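Local coordinates for substrate-binding protein (PDB 6WPN) that probably binds sugars, perhaps oligosaccharides, as the extracytoplasmic solute-capturing component of a transport system in a marine cyanobacterium, at residues T142-L147 against S193-E198; E167-A172 against F225-D230; F200-V205 against P287-D292; A215-A220 against E415-W420. All coordinates share one frame; numbering follows the deposited sequence.

Contact 1. Residues T142-L147 against S193-E198; sequences TVRLSL and SAELLE
Arg144 sets CG between its backbone N and carbonyl carbon (chi1 67°) and then runs fully extended from CG to NE, which carries its guanidinium across to helix 195-202, where Glu195 and Glu198 wait one turn apart. Glu198 comes from the opposite direction, with CG anti to its carbonyl carbon (chi1 -68°). The two flat groups meet nearly coplanar, their planes 6° apart, with the carboxylate at the edge of the guanidinium. Arg144 NH2 and Glu198 OE1 are placed as for a salt bridge, but they sit too close in the model, so the exact geometry is doubtful. Glu195 makes a different approach: CB lies over one face of the guanidinium, and CG stands 3.6 Å from Arg144 NH2. Its carboxylate is near enough only for a charge effect, which may partly balance the arginine, Glu195 OE2 being 4.6 Å from Arg144 NE and well outside the guanidinium plane. An ST turn leads into this helix, Glu195 N donating to Ser193 OG at 3.0 Å. Strand 137-149 here pairs with strand 260-263 and, through Leu145, packs on helix 359-374, while Leu196 and Leu197 pack helix 195-202 on helix 388-403.

Contact 2. Residues E167-A172 against F225-D230; sequences EVPAYA and FAFWTD
Beside Phe227, whose ring meets Val168 and Pro169, the carbonyl oxygen of Phe225 is gripped twice by one residue a turn later. Thr229 N reaches Phe225 O at 3.0 Å in the regular helical bond, and Thr229 OG1 donates to Phe225 O at 2.8 Å from a position 42° out of the carbonyl plane. The contact between the helices is wholly apolar. Phe227 holds CG anti to its backbone N (chi1 179°), which swings the ring out from helix 219-233 to the start of helix 168-179. Pro169 crosses it at about a right angle, CG lying 3.6 Å from Phe227 CE2. Val168 sits instead at the ring edge, with CB 4.1 Å from Phe227 CZ. The other end of the ring is backed by its own neighbour: Phe227 CD1 lies over the centre of the Trp228 ring, 3.6 Å above its plane. Trp165 also meets the Trp228 indole, and Met203 touches Phe227. One aromatic side chain of helix 219-233 thus packs on Val168 and Pro169 near the start of helix 168-179, a plain helix-to-helix contact on the periphery of an alpha/beta solute-binding fold.

Contact 3. Residues F200-V205 against P287-D292; sequences FVQMGV and PLTGSD
Gln202 makes nearly all of this contact on the helix side, from the end of helix 195-202, which terminates in a Schellman motif and lies beside loop 287-292. Its amide works at one end and its carbonyl at the other. The side chain runs extended beyond CG, with CG anti to the carbonyl carbon (chi1 -74°), and lays the amide along the loop backbone at Leu288 and Thr289. Gln202 NE2 donates to Leu288 O at 3.1 Å, a weak bond bent to 131°, and lies 3.6 Å from Thr289 CA. Where the backbones come closest, Gly290 offers its CA hydrogen to the last turn of the helix, Gly290 CA standing 3.3 Å from Gln202 O in an almost straight C-H...O contact. The stronger anchors of the amide lie beyond the loop segment: OE1 accepts from Trp165 NE1, and NE2 also donates to Thr294 O. The amide is thus fixed at both its oxygen and its nitrogen, with its rotation settled. Further out, the helix end is set by Val205 N reaching Phe200 O at 3.0 Å and Gly204 N reaching Val201 O at 3.1 Å, with Gly204 at positive phi as the C-prime residue. On the loop side, Thr289 is tied by backbone bonds to Arg163 and Trp165, and Thr289 OG1 donates in the carbonyl plane, on a lone pair, to Gly290 O at 3.0 Å.

Contact 4. Residues A215-A220 against E415-W420; sequences AFNTPA and EAEQQW
The ring of Phe216 points its edge at the helix 409-427, with Ala416 C near the ring plane and 3.6 Å from Phe216 CZ. Ala416 CB adds an apolar touch at 3.8 Å from the same Phe216 CZ, and Glu417 N approaches Phe216 CZ obliquely at 3.5 Å. The other flat groups, the Asn217 amide and the Glu417 carboxylate, stand almost perpendicular, their planes 85° apart. Glu417 reaches over with CG anti to its backbone N (chi1 174°) and an extended chain, which brings both carboxylate oxygens up to one amide nitrogen. Asn217 ND2 donates to Glu417 OE2 at 3.2 Å and to Glu417 OE1 at 3.0 Å, both weak; the first is the straighter, at 157°. At its other end the amide accepts from Arg222 NH1 through Asn217 OD1, which would hold ND2 turned to the glutamate. Trp420 NE1 is hydrogen-bonded to Gln212 O. Asn217 also centres an inverse gamma turn, and Thr218 follows as the N-cap of helix 219-233, its OG1 bonding weakly to Gly221 N. This helix N-terminus and the turn before it dock on helix 409-427 through an aromatic edge and an amide-carboxylate pair.

From the N terminus, contact 1 opens on strand 137-149 and closes first, at helix 195-202. Contact 2 opens inside that loop, on helix 168-179, and closes later on helix 219-233, so the two cross. Contact 3 follows contact 1 in series, starting from the same helix 195-202 and closing at the loop before strand 295-303; it crosses contact 2. Contact 4 begins before contacts 2 and 3 have closed, crosses both, and reaches helix 409-427 close to the C terminus. None encloses another. Packing joins them: Leu196 to Trp228, Phe200 to Phe225, Arg144 to Pro287, and Val205 to Ala220. Together they tie strand 137-149, helices 168-179, 195-202 and 219-233, the loop before strand 295-303 and helix 409-427.

Contact 1. Residues T142-L147 against S193-E198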
loop_
_atom_site.group_PDB
_atom_site.type_symbol
_atom_site.label_atom_id
_atom_site.label_comp_id
_atom_site.label_asym_id
_atom_site.label_seq_id
_atom_site.Cartn_x
_atom_site.Cartn_y
_atom_site.Cartn_z
ATOM N N THR A 142 3.373 -4.867 3.360
ATOM C CA THR A 142 3.897 -3.744 4.120
ATOM C C THR A 142 2.817 -3.198 5.034
ATOM O O THR A 142 1.673 -3.009 4.605
ATOM C CB THR A 142 4.376 -2.601 3.208
ATOM O OG1 THR A 142 3.246 -2.024 2.546
ATOM C CG2 THR A 142 5.316 -3.104 2.144
ATOM N N VAL A 143 3.166 -2.999 6.298
ATOM C CA VAL A 143 2.346 -2.249 7.240
ATOM C C VAL A 143 3.048 -0.916 7.456
ATOM O O VAL A 143 4.134 -0.869 8.047
ATOM C CB VAL A 143 2.156 -3.004 8.561
ATOM C CG1 VAL A 143 1.314 -2.183 9.517
ATOM C CG2 VAL A 143 1.520 -4.364 8.301
ATOM N N ARG A 144 2.443 0.168 6.985
ATOM C CA ARG A 144 3.044 1.487 7.132
ATOM C C ARG A 144 2.820 2.037 8.535
ATOM O O ARG A 144 1.740 1.891 9.115
ATOM C CB ARG A 144 2.506 2.458 6.082
ATOM C CG ARG A 144 1.055 2.822 6.230
ATOM C CD ARG A 144 0.661 3.857 5.195
ATOM N NE ARG A 144 -0.769 4.118 5.254
ATOM C CZ ARG A 144 -1.671 3.501 4.497
ATOM N NH1 ARG A 144 -1.285 2.596 3.605
ATOM N NH2 ARG A 144 -2.959 3.797 4.622
ATOM N N LEU A 145 3.862 2.638 9.093
ATOM C CA LEU A 145 3.813 3.217 10.424
ATOM C C LEU A 145 3.693 4.737 10.341
ATOM O O LEU A 145 3.627 5.330 9.263
ATOM C CB LEU A 145 5.056 2.813 11.215
ATOM C CG LEU A 145 5.405 1.324 11.209
ATOM C CD1 LEU A 145 6.789 1.115 11.789
ATOM C CD2 LEU A 145 4.366 0.515 11.969
ATOM N N SER A 146 3.646 5.374 11.508
ATOM C CA SER A 146 3.718 6.827 11.624
ATOM C C SER A 146 5.139 7.198 12.031
ATOM O O SER A 146 5.554 6.927 13.160
ATOM C CB SER A 146 2.707 7.359 12.638
ATOM O OG SER A 146 1.379 7.195 12.179
ATOM N N LEU A 147 5.902 7.765 11.100
ATOM C CA LEU A 147 7.213 8.315 11.430
ATOM C C LEU A 147 7.031 9.724 11.985
ATOM O O LEU A 147 6.616 10.634 11.261
ATOM C CB LEU A 147 8.119 8.306 10.205
ATOM C CG LEU A 147 8.315 6.927 9.571
ATOM C CD1 LEU A 147 9.297 6.995 8.408
ATOM C CD2 LEU A 147 8.777 5.914 10.606
ATOM N N SER A 193 -1.346 7.874 -4.112
ATOM C CA SER A 193 -1.558 7.018 -2.954
ATOM C C SER A 193 -3.044 6.863 -2.657
ATOM O O SER A 193 -3.852 7.759 -2.915
ATOM C CB SER A 193 -0.850 7.592 -1.730
ATOM O OG SER A 193 -1.249 6.915 -0.551
ATOM N N ALA A 194 -3.404 5.700 -2.122
ATOM C CA ALA A 194 -4.775 5.412 -1.730
ATOM C C ALA A 194 -5.014 5.680 -0.251
ATOM O O ALA A 194 -6.060 5.290 0.278
ATOM C CB ALA A 194 -5.130 3.961 -2.067
ATOM N N GLU A 195 -4.062 6.329 0.426
ATOM C CA GLU A 195 -4.191 6.544 1.863
ATOM C C GLU A 195 -5.449 7.332 2.189
ATOM O O GLU A 195 -6.106 7.077 3.201
ATOM C CB GLU A 195 -2.955 7.262 2.409
ATOM C CG GLU A 195 -2.939 7.354 3.932
ATOM C CD GLU A 195 -1.816 8.223 4.464
ATOM O OE1 GLU A 195 -0.931 8.614 3.665
ATOM O OE2 GLU A 195 -1.832 8.527 5.680
ATOM N N LEU A 196 -5.804 8.292 1.336
ATOM C CA LEU A 196 -7.013 9.068 1.574
ATOM C C LEU A 196 -8.249 8.184 1.496
ATOM O O LEU A 196 -9.089 8.190 2.400
ATOM C CB LEU A 196 -7.103 10.204 0.559
ATOM C CG LEU A 196 -8.199 11.241 0.768
ATOM C CD1 LEU A 196 -7.991 12.016 2.037
ATOM C CD2 LEU A 196 -8.210 12.160 -0.421
ATOM N N LEU A 197 -8.352 7.381 0.437
ATOM C CA LEU A 197 -9.461 6.441 0.328
ATOM C C LEU A 197 -9.455 5.454 1.485
ATOM O O LEU A 197 -10.516 5.051 1.972
ATOM C CB LEU A 197 -9.395 5.701 -1.005
ATOM C CG LEU A 197 -10.658 4.929 -1.384
ATOM C CD1 LEU A 197 -11.815 5.897 -1.588
ATOM C CD2 LEU A 197 -10.424 4.100 -2.628
ATOM N N GLU A 198 -8.268 5.033 1.922
ATOM C CA GLU A 198 -8.186 4.146 3.077
ATOM C C GLU A 198 -8.658 4.842 4.350
ATOM O O GLU A 198 -9.270 4.204 5.216
ATOM C CB GLU A 198 -6.760 3.622 3.238
ATOM C CG GLU A 198 -6.325 2.664 2.131
ATOM C CD GLU A 198 -4.815 2.520 2.035
ATOM O OE1 GLU A 198 -4.103 3.263 2.741
ATOM O OE2 GLU A 198 -4.343 1.654 1.267
#

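Contact 2. Residues E167-A172 against F225-D230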
loop_
_atom_site.group_PDB
_atom_site.type_symbol
_atom_site.label_atom_id
_atom_site.label_comp_id
_atom_site.label_asym_id
_atom_site.label_seq_id
_atom_site.Cartn_x
_atom_site.Cartn_y
_atom_site.Cartn_z
ATOM N N GLU A 167 -8.471 12.613 16.466
ATOM C CA GLU A 167 -7.507 13.420 17.194
ATOM C C GLU A 167 -6.577 14.194 16.269
ATOM O O GLU A 167 -5.764 14.990 16.751
ATOM C CB GLU A 167 -6.701 12.535 18.147
ATOM C CG GLU A 167 -7.532 11.986 19.292
ATOM C CD GLU A 167 -6.831 10.885 20.058
ATOM O OE1 GLU A 167 -5.678 10.562 19.707
ATOM O OE2 GLU A 167 -7.430 10.348 21.019
ATOM N N VAL A 168 -6.676 13.978 14.960
ATOM C CA VAL A 168 -5.810 14.628 13.977
ATOM C C VAL A 168 -6.050 16.134 13.901
ATOM O O VAL A 168 -5.067 16.891 13.869
ATOM C CB VAL A 168 -5.964 13.985 12.588
ATOM C CG1 VAL A 168 -5.309 14.859 11.531
ATOM C CG2 VAL A 168 -5.331 12.608 12.570
ATOM N N PRO A 169 -7.295 16.633 13.856
ATOM C CA PRO A 169 -7.467 18.097 13.752
ATOM C C PRO A 169 -6.820 18.871 14.888
ATOM O O PRO A 169 -6.042 19.797 14.629
ATOM C CB PRO A 169 -8.993 18.266 13.727
ATOM C CG PRO A 169 -9.489 17.004 13.140
ATOM C CD PRO A 169 -8.593 15.941 13.720
ATOM N N ALA A 170 -7.111 18.516 16.143
ATOM C CA ALA A 170 -6.511 19.227 17.270
ATOM C C ALA A 170 -4.988 19.161 17.222
ATOM O O ALA A 170 -4.307 20.152 17.508
ATOM C CB ALA A 170 -7.031 18.655 18.588
ATOM N N TYR A 171 -4.441 18.001 16.851
ATOM C CA TYR A 171 -2.996 17.852 16.711
ATOM C C TYR A 171 -2.454 18.740 15.600
ATOM O O TYR A 171 -1.462 19.455 15.789
ATOM C CB TYR A 171 -2.660 16.383 16.450
ATOM C CG TYR A 171 -1.400 16.133 15.647
ATOM C CD1 TYR A 171 -0.143 16.233 16.230
ATOM C CD2 TYR A 171 -1.473 15.754 14.312
ATOM C CE1 TYR A 171 1.006 15.987 15.497
ATOM C CE2 TYR A 171 -0.334 15.508 13.574
ATOM C CZ TYR A 171 0.902 15.624 14.173
ATOM O OH TYR A 171 2.039 15.380 13.428
ATOM N N ALA A 172 -3.097 18.703 14.426
ATOM C CA ALA A 172 -2.620 19.470 13.279
ATOM C C ALA A 172 -2.614 20.964 13.574
ATOM O O ALA A 172 -1.696 21.681 13.159
ATOM C CB ALA A 172 -3.478 19.169 12.048
ATOM N N PHE A 225 -15.907 13.559 4.067
ATOM C CA PHE A 225 -15.660 14.647 3.124
ATOM C C PHE A 225 -15.437 15.967 3.850
ATOM O O PHE A 225 -14.514 16.722 3.525
ATOM C CB PHE A 225 -16.826 14.783 2.139
ATOM C CG PHE A 225 -16.621 14.049 0.841
ATOM C CD1 PHE A 225 -16.812 12.680 0.758
ATOM C CD2 PHE A 225 -16.233 14.735 -0.299
ATOM C CE1 PHE A 225 -16.624 12.010 -0.444
ATOM C CE2 PHE A 225 -16.037 14.071 -1.495
ATOM C CZ PHE A 225 -16.235 12.708 -1.567
ATOM N N ALA A 226 -16.288 16.268 4.831
ATOM C CA ALA A 226 -16.137 17.502 5.596
ATOM C C ALA A 226 -14.834 17.506 6.383
ATOM O O ALA A 226 -14.204 18.558 6.551
ATOM C CB ALA A 226 -17.330 17.686 6.532
ATOM N N PHE A 227 -14.423 16.341 6.886
ATOM C CA PHE A 227 -13.172 16.238 7.628
ATOM C C PHE A 227 -12.006 16.775 6.810
ATOM O O PHE A 227 -11.275 17.669 7.253
ATOM C CB PHE A 227 -12.934 14.777 8.025
ATOM C CG PHE A 227 -11.645 14.536 8.773
ATOM C CD1 PHE A 227 -10.490 14.180 8.093
ATOM C CD2 PHE A 227 -11.599 14.636 10.158
ATOM C CE1 PHE A 227 -9.306 13.946 8.773
ATOM C CE2 PHE A 227 -10.420 14.397 10.849
ATOM C CZ PHE A 227 -9.269 14.052 10.156
ATOM N N TRP A 228 -11.839 16.258 5.592
ATOM C CA TRP A 228 -10.699 16.643 4.769
ATOM C C TRP A 228 -10.874 18.036 4.183
ATOM O O TRP A 228 -9.901 18.787 4.055
ATOM C CB TRP A 228 -10.493 15.604 3.672
ATOM C CG TRP A 228 -10.020 14.312 4.240
ATOM C CD1 TRP A 228 -10.728 13.153 4.354
ATOM C CD2 TRP A 228 -8.734 14.054 4.803
ATOM N NE1 TRP A 228 -9.955 12.181 4.946
ATOM C CE2 TRP A 228 -8.726 12.711 5.230
ATOM C CE3 TRP A 228 -7.583 14.830 4.987
ATOM C CZ2 TRP A 228 -7.611 12.127 5.822
ATOM C CZ3 TRP A 228 -6.482 14.248 5.576
ATOM C CH2 TRP A 228 -6.502 12.911 5.985
ATOM N N THR A 229 -12.106 18.407 3.829
ATOM C CA THR A 229 -12.349 19.751 3.319
ATOM C C THR A 229 -11.983 20.799 4.363
ATOM O O THR A 229 -11.252 21.754 4.074
ATOM C CB THR A 229 -13.815 19.899 2.911
ATOM O OG1 THR A 229 -14.119 18.960 1.874
ATOM C CG2 THR A 229 -14.087 21.314 2.408
ATOM N N ASP A 230 -12.459 20.614 5.597
ATOM C CA ASP A 230 -12.217 21.595 6.651
ATOM C C ASP A 230 -10.737 21.671 7.019
ATOM O O ASP A 230 -10.218 22.757 7.296
ATOM C CB ASP A 230 -13.056 21.251 7.883
ATOM C CG ASP A 230 -14.549 21.379 7.629
ATOM O OD1 ASP A 230 -14.945 22.139 6.717
ATOM O OD2 ASP A 230 -15.333 20.720 8.349
#

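Contact 3. Residues F200-V205 against P287-D292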
loop_
_atom_site.group_PDB
_atom_site.type_symbol
_atom_site.label_atom_id
_atom_site.label_comp_id
_atom_site.label_asym_id
_atom_site.label_seq_id
_atom_site.Cartn_x
_atom_site.Cartn_y
_atom_site.Cartn_z
ATOM N N PHE A 200 -11.030 7.008 4.502
ATOM C CA PHE A 200 -12.482 6.906 4.420
ATOM C C PHE A 200 -12.958 5.597 5.028
ATOM O O PHE A 200 -13.881 5.577 5.851
ATOM C CB PHE A 200 -12.944 7.025 2.961
ATOM C CG PHE A 200 -13.022 8.445 2.452
ATOM C CD1 PHE A 200 -11.879 9.146 2.121
ATOM C CD2 PHE A 200 -14.245 9.070 2.294
ATOM C CE1 PHE A 200 -11.947 10.448 1.656
ATOM C CE2 PHE A 200 -14.318 10.375 1.828
ATOM C CZ PHE A 200 -13.164 11.060 1.509
ATOM N N VAL A 201 -12.322 4.488 4.647
ATOM C CA VAL A 201 -12.713 3.193 5.192
ATOM C C VAL A 201 -12.464 3.149 6.697
ATOM O O VAL A 201 -13.271 2.598 7.453
ATOM C CB VAL A 201 -11.975 2.057 4.459
ATOM C CG1 VAL A 201 -12.409 0.705 5.005
ATOM C CG2 VAL A 201 -12.222 2.145 2.962
ATOM N N GLN A 202 -11.351 3.736 7.157
ATOM C CA GLN A 202 -11.068 3.754 8.592
ATOM C C GLN A 202 -12.045 4.643 9.346
ATOM O O GLN A 202 -12.294 4.417 10.537
ATOM C CB GLN A 202 -9.636 4.213 8.862
ATOM C CG GLN A 202 -8.577 3.181 8.535
ATOM C CD GLN A 202 -7.168 3.720 8.691
ATOM O OE1 GLN A 202 -6.890 4.869 8.351
ATOM N NE2 GLN A 202 -6.275 2.896 9.226
HETATM N N MSE A 203 -12.640 5.576 8.622
HETATM C CA MSE A 203 -13.607 6.515 9.223
HETATM C C MSE A 203 -15.020 5.928 9.198
HETATM O O MSE A 203 -15.952 6.661 9.469
HETATM C CB MSE A 203 -13.510 7.864 8.532
HETATM C CG MSE A 203 -12.228 8.535 8.819
HETATM SE SE MSE A 203 -12.147 10.165 7.849
HETATM C CE MSE A 203 -13.406 11.228 8.808
ATOM N N GLY A 204 -15.147 4.642 8.904
ATOM C CA GLY A 204 -16.441 3.989 8.874
ATOM C C GLY A 204 -17.242 4.177 7.604
ATOM O O GLY A 204 -18.424 3.814 7.579
ATOM N N VAL A 205 -16.644 4.729 6.554
ATOM C CA VAL A 205 -17.363 4.974 5.308
ATOM C C VAL A 205 -17.474 3.678 4.516
ATOM O O VAL A 205 -16.496 2.936 4.369
ATOM C CB VAL A 205 -16.662 6.064 4.481
ATOM C CG1 VAL A 205 -17.378 6.274 3.148
ATOM C CG2 VAL A 205 -16.581 7.361 5.273
ATOM N N PRO A 287 0.340 3.390 13.071
ATOM C CA PRO A 287 -0.319 4.202 12.046
ATOM C C PRO A 287 -1.630 4.766 12.562
ATOM O O PRO A 287 -2.208 4.283 13.538
ATOM C CB PRO A 287 -0.561 3.211 10.904
ATOM C CG PRO A 287 -0.670 1.886 11.598
ATOM C CD PRO A 287 0.293 1.952 12.754
ATOM N N LEU A 288 -2.095 5.817 11.893
ATOM C CA LEU A 288 -3.386 6.379 12.249
ATOM C C LEU A 288 -4.485 5.399 11.869
ATOM O O LEU A 288 -4.425 4.752 10.818
ATOM C CB LEU A 288 -3.602 7.721 11.551
ATOM C CG LEU A 288 -2.731 8.873 12.059
ATOM C CD1 LEU A 288 -2.573 9.956 11.009
ATOM C CD2 LEU A 288 -3.346 9.432 13.333
ATOM N N THR A 289 -5.465 5.249 12.755
ATOM C CA THR A 289 -6.618 4.401 12.495
ATOM C C THR A 289 -7.887 5.148 12.879
ATOM O O THR A 289 -7.850 6.263 13.407
ATOM C CB THR A 289 -6.547 3.081 13.276
ATOM O OG1 THR A 289 -6.852 3.331 14.653
ATOM C CG2 THR A 289 -5.154 2.453 13.170
ATOM N N GLY A 290 -9.024 4.502 12.638
ATOM C CA GLY A 290 -10.297 4.987 13.114
ATOM C C GLY A 290 -10.604 4.367 14.459
ATOM O O GLY A 290 -9.775 3.681 15.063
ATOM N N SER A 291 -11.825 4.618 14.935
ATOM C CA SER A 291 -12.224 4.097 16.237
ATOM C C SER A 291 -12.194 2.576 16.277
ATOM O O SER A 291 -12.098 1.999 17.364
ATOM C CB SER A 291 -13.616 4.607 16.608
ATOM O OG SER A 291 -14.590 4.163 15.683
ATOM N N ASP A 292 -12.262 1.917 15.120
ATOM C CA ASP A 292 -12.193 0.463 15.060
ATOM C C ASP A 292 -10.778 -0.077 15.229
ATOM O O ASP A 292 -10.617 -1.291 15.396
ATOM C CB ASP A 292 -12.768 -0.035 13.734
ATOM C CG ASP A 292 -11.974 0.452 12.541
ATOM O OD1 ASP A 292 -11.430 1.576 12.608
ATOM O OD2 ASP A 292 -11.891 -0.285 11.539
#

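Contact 4. Residues A215-A220 against E415-W420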
loop_
_atom_site.group_PDB
_atom_site.type_symbol
_atom_site.label_atom_id
_atom_site.label_comp_id
_atom_site.label_asym_id
_atom_site.label_seq_id
_atom_site.Cartn_x
_atom_site.Cartn_y
_atom_site.Cartn_z
ATOM N N ALA A 215 -22.196 3.852 -2.333
ATOM C CA ALA A 215 -22.735 3.678 -0.990
ATOM C C ALA A 215 -22.211 4.699 0.013
ATOM O O ALA A 215 -22.528 4.591 1.205
ATOM C CB ALA A 215 -22.440 2.263 -0.484
ATOM N N PHE A 216 -21.437 5.693 -0.425
ATOM C CA PHE A 216 -20.766 6.600 0.498
ATOM C C PHE A 216 -21.549 7.874 0.783
ATOM O O PHE A 216 -21.082 8.701 1.572
ATOM C CB PHE A 216 -19.376 6.975 -0.030
ATOM C CG PHE A 216 -19.383 7.510 -1.431
ATOM C CD1 PHE A 216 -19.630 8.852 -1.673
ATOM C CD2 PHE A 216 -19.129 6.677 -2.506
ATOM C CE1 PHE A 216 -19.639 9.348 -2.961
ATOM C CE2 PHE A 216 -19.131 7.168 -3.797
ATOM C CZ PHE A 216 -19.387 8.507 -4.023
ATOM N N ASN A 217 -22.706 8.078 0.151
ATOM C CA ASN A 217 -23.543 9.237 0.460
ATOM C C ASN A 217 -24.341 8.934 1.731
ATOM O O ASN A 217 -25.562 8.773 1.732
ATOM C CB ASN A 217 -24.446 9.581 -0.717
ATOM C CG ASN A 217 -25.171 10.900 -0.528
ATOM O OD1 ASN A 217 -24.853 11.677 0.374
ATOM N ND2 ASN A 217 -26.146 11.164 -1.387
ATOM N N THR A 218 -23.614 8.873 2.832
ATOM C CA THR A 218 -24.107 8.458 4.136
ATOM C C THR A 218 -23.614 9.465 5.160
ATOM O O THR A 218 -22.855 10.380 4.824
ATOM C CB THR A 218 -23.608 7.035 4.462
ATOM O OG1 THR A 218 -22.182 6.971 4.315
ATOM C CG2 THR A 218 -24.265 6.009 3.543
ATOM N N PRO A 219 -24.048 9.358 6.421
ATOM C CA PRO A 219 -23.464 10.231 7.450
ATOM C C PRO A 219 -21.971 10.056 7.592
ATOM O O PRO A 219 -21.266 11.038 7.854
ATOM C CB PRO A 219 -24.195 9.801 8.728
ATOM C CG PRO A 219 -24.543 8.409 8.467
ATOM C CD PRO A 219 -25.009 8.431 7.033
ATOM N N ALA A 220 -21.467 8.832 7.418
ATOM C CA ALA A 220 -20.030 8.600 7.504
ATOM C C ALA A 220 -19.295 9.270 6.352
ATOM O O ALA A 220 -18.265 9.923 6.557
ATOM C CB ALA A 220 -19.743 7.099 7.527
ATOM N N GLU A 415 -21.863 15.038 -6.254
ATOM C CA GLU A 415 -21.245 14.911 -7.569
ATOM C C GLU A 415 -20.504 13.590 -7.697
ATOM O O GLU A 415 -20.605 12.911 -8.725
ATOM C CB GLU A 415 -20.289 16.079 -7.820
ATOM C CG GLU A 415 -20.953 17.448 -7.918
ATOM C CD GLU A 415 -21.657 17.674 -9.239
ATOM O OE1 GLU A 415 -21.498 16.835 -10.151
ATOM O OE2 GLU A 415 -22.375 18.691 -9.363
ATOM N N ALA A 416 -19.772 13.195 -6.655
ATOM C CA ALA A 416 -19.082 11.908 -6.689
ATOM C C ALA A 416 -20.072 10.753 -6.778
ATOM O O ALA A 416 -19.879 9.819 -7.565
ATOM C CB ALA A 416 -18.184 11.759 -5.462
ATOM N N GLU A 417 -21.139 10.802 -5.982
ATOM C CA GLU A 417 -22.135 9.735 -6.008
ATOM C C GLU A 417 -22.764 9.605 -7.391
ATOM O O GLU A 417 -22.915 8.498 -7.916
ATOM C CB GLU A 417 -23.207 9.995 -4.948
ATOM C CG GLU A 417 -24.372 9.026 -4.997
ATOM C CD GLU A 417 -25.562 9.500 -4.183
ATOM O OE1 GLU A 417 -25.944 10.687 -4.309
ATOM O OE2 GLU A 417 -26.110 8.685 -3.411
ATOM N N GLN A 418 -23.138 10.734 -7.994
ATOM C CA GLN A 418 -23.809 10.695 -9.289
ATOM C C GLN A 418 -22.856 10.281 -10.405
ATOM O O GLN A 418 -23.246 9.544 -11.317
ATOM C CB GLN A 418 -24.430 12.058 -9.582
ATOM C CG GLN A 418 -25.581 12.400 -8.653
ATOM C CD GLN A 418 -25.984 13.858 -8.730
ATOM O OE1 GLN A 418 -25.283 14.677 -9.326
ATOM N NE2 GLN A 418 -27.124 14.191 -8.133
ATOM N N GLN A 419 -21.601 10.735 -10.346
ATOM C CA GLN A 419 -20.625 10.336 -11.356
ATOM C C GLN A 419 -20.301 8.848 -11.267
ATOM O O GLN A 419 -20.185 8.175 -12.297
ATOM C CB GLN A 419 -19.359 11.177 -11.232
ATOM C CG GLN A 419 -19.551 12.612 -11.680
ATOM C CD GLN A 419 -18.244 13.365 -11.794
ATOM O OE1 GLN A 419 -17.170 12.800 -11.576
ATOM N NE2 GLN A 419 -18.324 14.648 -12.139
ATOM N N TRP A 420 -20.135 8.317 -10.052
ATOM C CA TRP A 420 -19.865 6.888 -9.926
ATOM C C TRP A 420 -21.047 6.058 -10.414
ATOM O O TRP A 420 -20.861 5.035 -11.081
ATOM C CB TRP A 420 -19.522 6.518 -8.482
ATOM C CG TRP A 420 -19.488 5.029 -8.300
ATOM C CD1 TRP A 420 -20.457 4.247 -7.741
ATOM C CD2 TRP A 420 -18.451 4.136 -8.731
ATOM N NE1 TRP A 420 -20.079 2.925 -7.780
ATOM C CE2 TRP A 420 -18.852 2.831 -8.382
ATOM C CE3 TRP A 420 -17.217 4.317 -9.369
ATOM C CZ2 TRP A 420 -18.061 1.712 -8.645
ATOM C CZ3 TRP A 420 -16.434 3.205 -9.632
ATOM C CH2 TRP A 420 -16.860 1.919 -9.270
#